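Local coordinates for putative methyl-accepting chemotaxis signal transduction protein (PDB 4XMR) that binds isoleucine in its tandem PAS sensory domain and probably serves as a chemoreceptor that relays amino-acid signals across the membrane, at residues E59-I62 and N63-P67. Numbering follows the deposited sequence.
Sequences ENII and NNVGP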
loop_
_atom_site.group_PDB
_atom_site.type_symbol
_atom_site.label_atom_id
_atom_site.label_comp_id
_atom_site.label_asym_id
_atom_site.label_seq_id
_atom_site.Cartn_x
_atom_site.Cartn_y
_atom_site.Cartn_z
ATOM N N GLU B 59 -33.698 12.643 5.540
ATOM C CA GLU B 59 -33.418 13.622 4.494
ATOM C C GLU B 59 -32.045 14.274 4.679
ATOM O O GLU B 59 -31.265 14.388 3.732
ATOM C CB GLU B 59 -34.514 14.690 4.443
ATOM C CG GLU B 59 -34.251 15.797 3.431
ATOM C CD GLU B 59 -35.393 16.798 3.339
ATOM O OE1 GLU B 59 -36.448 16.569 3.968
ATOM O OE2 GLU B 59 -35.230 17.814 2.633
ATOM N N ASN B 60 -31.755 14.710 5.900
ATOM C CA ASN B 60 -30.471 15.341 6.173
ATOM C C ASN B 60 -29.305 14.366 6.025
ATOM O O ASN B 60 -28.238 14.725 5.527
ATOM C CB ASN B 60 -30.465 15.992 7.556
ATOM C CG ASN B 60 -31.291 17.257 7.602
ATOM O OD1 ASN B 60 -31.670 17.796 6.565
ATOM N ND2 ASN B 60 -31.566 17.746 8.804
ATOM N N ILE B 61 -29.514 13.125 6.446
ATOM C CA ILE B 61 -28.479 12.110 6.289
ATOM C C ILE B 61 -28.179 11.869 4.805
ATOM O O ILE B 61 -27.017 11.877 4.392
ATOM C CB ILE B 61 -28.859 10.802 7.001
ATOM C CG1 ILE B 61 -28.821 11.007 8.520
ATOM C CG2 ILE B 61 -27.919 9.671 6.590
ATOM C CD1 ILE B 61 -29.521 9.924 9.317
ATOM N N ILE B 62 -29.221 11.684 3.998
ATOM C CA ILE B 62 -29.031 11.476 2.564
ATOM C C ILE B 62 -28.248 12.645 1.966
ATOM O O ILE B 62 -27.250 12.453 1.268
ATOM C CB ILE B 62 -30.384 11.351 1.824
ATOM C CG1 ILE B 62 -31.100 10.059 2.228
ATOM C CG2 ILE B 62 -30.183 11.391 0.314
ATOM C CD1 ILE B 62 -32.572 10.030 1.830
ATOM N N ASN B 63 -28.695 13.859 2.263
ATOM C CA ASN B 63 -28.112 15.040 1.642
ATOM C C ASN B 63 -26.711 15.395 2.114
ATOM O O ASN B 63 -25.910 15.908 1.336
ATOM C CB ASN B 63 -29.030 16.245 1.815
ATOM C CG ASN B 63 -30.315 16.110 1.033
ATOM O OD1 ASN B 63 -30.378 15.389 0.038
ATOM N ND2 ASN B 63 -31.350 16.808 1.477
ATOM N N ASN B 64 -26.415 15.127 3.383
ATOM C CA ASN B 64 -25.153 15.555 3.968
ATOM C C ASN B 64 -24.125 14.445 4.111
ATOM O O ASN B 64 -22.933 14.685 3.927
ATOM C CB ASN B 64 -25.379 16.216 5.331
ATOM C CG ASN B 64 -26.167 17.498 5.225
ATOM O OD1 ASN B 64 -25.648 18.510 4.773
ATOM N ND2 ASN B 64 -27.422 17.460 5.647
ATOM N N VAL B 65 -24.572 13.237 4.454
ATOM C CA VAL B 65 -23.648 12.115 4.582
ATOM C C VAL B 65 -23.333 11.514 3.213
ATOM O O VAL B 65 -22.196 11.110 2.953
ATOM C CB VAL B 65 -24.182 11.034 5.551
ATOM C CG1 VAL B 65 -23.230 9.846 5.621
ATOM C CG2 VAL B 65 -24.372 11.632 6.942
ATOM N N GLY B 66 -24.324 11.466 2.329
ATOM C CA GLY B 66 -24.140 10.810 1.044
ATOM C C GLY B 66 -22.932 11.273 0.241
ATOM O O GLY B 66 -22.150 10.445 -0.229
ATOM N N PRO B 67 -22.774 12.596 0.062
ATOM C CA PRO B 67 -21.604 13.054 -0.697
ATOM C C PRO B 67 -20.288 12.605 -0.062
ATOM O O PRO B 67 -19.349 12.281 -0.780
ATOM C CB PRO B 67 -21.749 14.582 -0.672
ATOM C CG PRO B 67 -23.223 14.808 -0.558
ATOM C CD PRO B 67 -23.700 13.704 0.362
HETATM O O HOH W 1 -33.901 17.285 0.146
HETATM O O HOH W 2 -31.058 18.436 4.065
HETATM O O HOH W 3 -29.103 19.794 5.854
#
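Asn64 folds its side chain back onto the preceding turn of its own helix and bonds Asn60 O twice, through Asn64 N at 2.8 Å and Asn64 ND2 at 2.9 Å. The two donors reach that oxygen from opposite faces of its carbonyl plane. With CG beside the backbone N (chi1 -65°), ND2 comes back to the side of the carbonyl oxygen, at a C=O...N angle of 121°. A water accepts from ND2 and donates weakly to Asn60 OD1, while Asn60 ND2 is held by Gln53 O. On the outer flank, the extended chain of Glu59 passes Asn63, Glu59 CG 3.6 Å from Asn63 ND2, with carboxylate and amide planes 89° apart; one water joins Glu59 OE2 to Asn63 ND2, and a second joins that ND2 to Asn60 OD1. On the buried flank Ile61 and Val65 run alongside one another, Ile61 CG2 4.1 Å from Val65 CG2. Val65 N bonds Ile61 O, but Gly66 N makes just weak bonds to Ile61 O and Ile62 O, and Pro67, lacking an N-H, kinks the helix. This early part of helix 58-76 rests Ile61, Ile62 and Val65 on Leu91 of strand 90-94, in the antiparallel sheet of the isoleucine-binding PAS domain.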